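Local coordinates for hydroxyethylphosphonate dioxygenase (Streptomyces albus, PDB 6B9R), which catalyses the iron-dependent, oxygen-driven cleavage of 2-hydroxyethylphosphonate, probably to hydroxymethylphosphonate and formate, at residues E281-A286 / V291-L296. Numbering follows the deposited sequence.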
loop_
_atom_site.group_PDB
_atom_site.type_symbol
_atom_site.label_atom_id
_atom_site.label_comp_id
_atom_site.label_asym_id
_atom_site.label_seq_id
_atom_site.Cartn_x
_atom_site.Cartn_y
_atom_site.Cartn_z
ATOM N N GLU A 281 -25.209 12.771 -7.830
ATOM C CA GLU A 281 -24.453 12.454 -9.038
ATOM C C GLU A 281 -23.282 11.532 -8.730
ATOM O O GLU A 281 -23.009 10.587 -9.484
ATOM C CB GLU A 281 -23.961 13.742 -9.701
ATOM C CG GLU A 281 -25.081 14.633 -10.181
ATOM C CD GLU A 281 -24.593 15.983 -10.685
ATOM O OE1 GLU A 281 -23.596 16.497 -10.143
ATOM O OE2 GLU A 281 -25.209 16.530 -11.627
ATOM N N LEU A 282 -22.565 11.795 -7.637
ATOM C CA LEU A 282 -21.447 10.926 -7.284
ATOM C C LEU A 282 -21.921 9.500 -7.035
ATOM O O LEU A 282 -21.250 8.534 -7.423
ATOM C CB LEU A 282 -20.719 11.468 -6.054
ATOM C CG LEU A 282 -19.865 12.724 -6.230
ATOM C CD1 LEU A 282 -19.409 13.225 -4.877
ATOM C CD2 LEU A 282 -18.659 12.439 -7.108
ATOM N N SER A 283 -23.077 9.346 -6.383
ATOM C CA SER A 283 -23.575 8.001 -6.102
ATOM C C SER A 283 -23.920 7.270 -7.387
ATOM O O SER A 283 -23.615 6.079 -7.533
ATOM C CB SER A 283 -24.805 8.064 -5.195
ATOM O OG SER A 283 -24.507 8.704 -3.972
ATOM N N ALA A 284 -24.579 7.962 -8.320
ATOM C CA ALA A 284 -24.958 7.351 -9.587
ATOM C C ALA A 284 -23.727 7.013 -10.421
ATOM O O ALA A 284 -23.642 5.925 -11.003
ATOM C CB ALA A 284 -25.900 8.285 -10.350
ATOM N N LEU A 285 -22.762 7.930 -10.488
ATOM C CA LEU A 285 -21.542 7.651 -11.236
ATOM C C LEU A 285 -20.776 6.493 -10.618
ATOM O O LEU A 285 -20.308 5.600 -11.335
ATOM C CB LEU A 285 -20.659 8.898 -11.298
ATOM C CG LEU A 285 -21.188 10.085 -12.101
ATOM C CD1 LEU A 285 -20.372 11.326 -11.794
ATOM C CD2 LEU A 285 -21.164 9.778 -13.598
ATOM N N ALA A 286 -20.639 6.488 -9.290
ATOM C CA ALA A 286 -19.910 5.410 -8.624
ATOM C C ALA A 286 -20.523 4.049 -8.931
ATOM O O ALA A 286 -19.810 3.105 -9.287
ATOM C CB ALA A 286 -19.867 5.644 -7.117
ATOM N N VAL A 291 -17.680 1.248 -8.294
ATOM C CA VAL A 291 -16.829 1.651 -7.187
ATOM C C VAL A 291 -17.685 2.308 -6.114
ATOM O O VAL A 291 -18.820 2.729 -6.352
ATOM C CB VAL A 291 -15.701 2.607 -7.636
ATOM C CG1 VAL A 291 -14.900 1.997 -8.791
ATOM C CG2 VAL A 291 -16.289 3.961 -8.039
ATOM N N SER A 292 -17.129 2.371 -4.913
ATOM C CA SER A 292 -17.723 3.184 -3.864
ATOM C C SER A 292 -17.499 4.659 -4.164
ATOM O O SER A 292 -16.506 5.042 -4.788
ATOM C CB SER A 292 -17.110 2.834 -2.505
ATOM O OG SER A 292 -17.428 3.816 -1.530
ATOM N N VAL A 293 -18.437 5.494 -3.709
ATOM C CA VAL A 293 -18.263 6.942 -3.802
ATOM C C VAL A 293 -16.894 7.345 -3.274
ATOM O O VAL A 293 -16.292 8.314 -3.749
ATOM C CB VAL A 293 -19.404 7.663 -3.049
ATOM C CG1 VAL A 293 -19.121 9.156 -2.934
ATOM C CG2 VAL A 293 -20.735 7.423 -3.739
ATOM N N ARG A 294 -16.369 6.582 -2.311
ATOM C CA ARG A 294 -15.037 6.832 -1.771
ATOM C C ARG A 294 -14.003 7.037 -2.874
ATOM O O ARG A 294 -13.132 7.907 -2.767
ATOM C CB ARG A 294 -14.640 5.664 -0.861
ATOM C CG ARG A 294 -13.291 5.804 -0.179
ATOM C CD ARG A 294 -12.971 4.625 0.753
ATOM N NE ARG A 294 -11.595 4.743 1.238
ATOM C CZ ARG A 294 -11.250 5.121 2.469
ATOM N NH1 ARG A 294 -9.966 5.228 2.787
ATOM N NH2 ARG A 294 -12.174 5.368 3.394
ATOM N N GLU A 295 -14.095 6.261 -3.958
ATOM C CA GLU A 295 -13.050 6.280 -4.971
ATOM C C GLU A 295 -13.137 7.460 -5.928
ATOM O O GLU A 295 -12.182 7.679 -6.684
ATOM C CB GLU A 295 -13.070 4.965 -5.768
ATOM C CG GLU A 295 -12.782 3.767 -4.887
ATOM C CD GLU A 295 -11.360 3.792 -4.318
ATOM O OE1 GLU A 295 -10.461 4.383 -4.955
ATOM O OE2 GLU A 295 -11.141 3.212 -3.234
ATOM N N LEU A 296 -14.237 8.223 -5.926
ATOM C CA LEU A 296 -14.358 9.412 -6.766
ATOM C C LEU A 296 -14.043 10.697 -6.013
ATOM O O LEU A 296 -14.071 11.777 -6.615
ATOM C CB LEU A 296 -15.763 9.498 -7.365
ATOM C CG LEU A 296 -16.201 8.336 -8.268
ATOM C CD1 LEU A 296 -17.637 8.579 -8.771
ATOM C CD2 LEU A 296 -15.264 8.148 -9.446
#
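The methyl CB of Ala286 sits over a face of the Ser292-Val293 peptide, 3.7 Å from Val293 N. The contact lies in the Cro/C1-type helix-turn-helix domain and joins helix 279-288 to the chain that folds back along it. From the other segment, Leu296 CD1 lies above a face of the Leu285-Ala286 peptide, 3.7 Å from Ala286 N. That N-H itself is hydrogen-bonded to Leu282 O within the helix.

One backbone hydrogen bond links the two segments where the chain turns back. Val291 N donates to Ala286 O at 3.0 Å, almost straight at the hydrogen (177°). The N-H arrives 35° off the plane of the carbonyl. Ala286 CB also lies close to Val291 O, at 3.2 Å.

Apolar side chains fill the rest. Val293 CG1 is anti to its backbone N (chi1 171°) and faces Leu282 CB. Its other methyl, CG2, lies beside the N and reaches Ser283 CA at 3.7 Å. Ser283 OG is hydrogen-bonded to Trp279 O, one helical turn back. Leu285 continues to Leu256 and Ser260 of helix 253-260, while Leu296 also touches Val245 of helix 238-249.

Residues of 291-296 also meet the second subunit. Arg294 NH1 forms a salt bridge there with Glu295 OE1 of the second subunit, and Ser292 OG is hydrogen-bonded to Val298 O of that subunit. Back at the helix, the side chains of Leu282 and Leu296 run alongside each other, pointing opposite ways, with Leu282 CD2 4.1 Å from Leu296 CB.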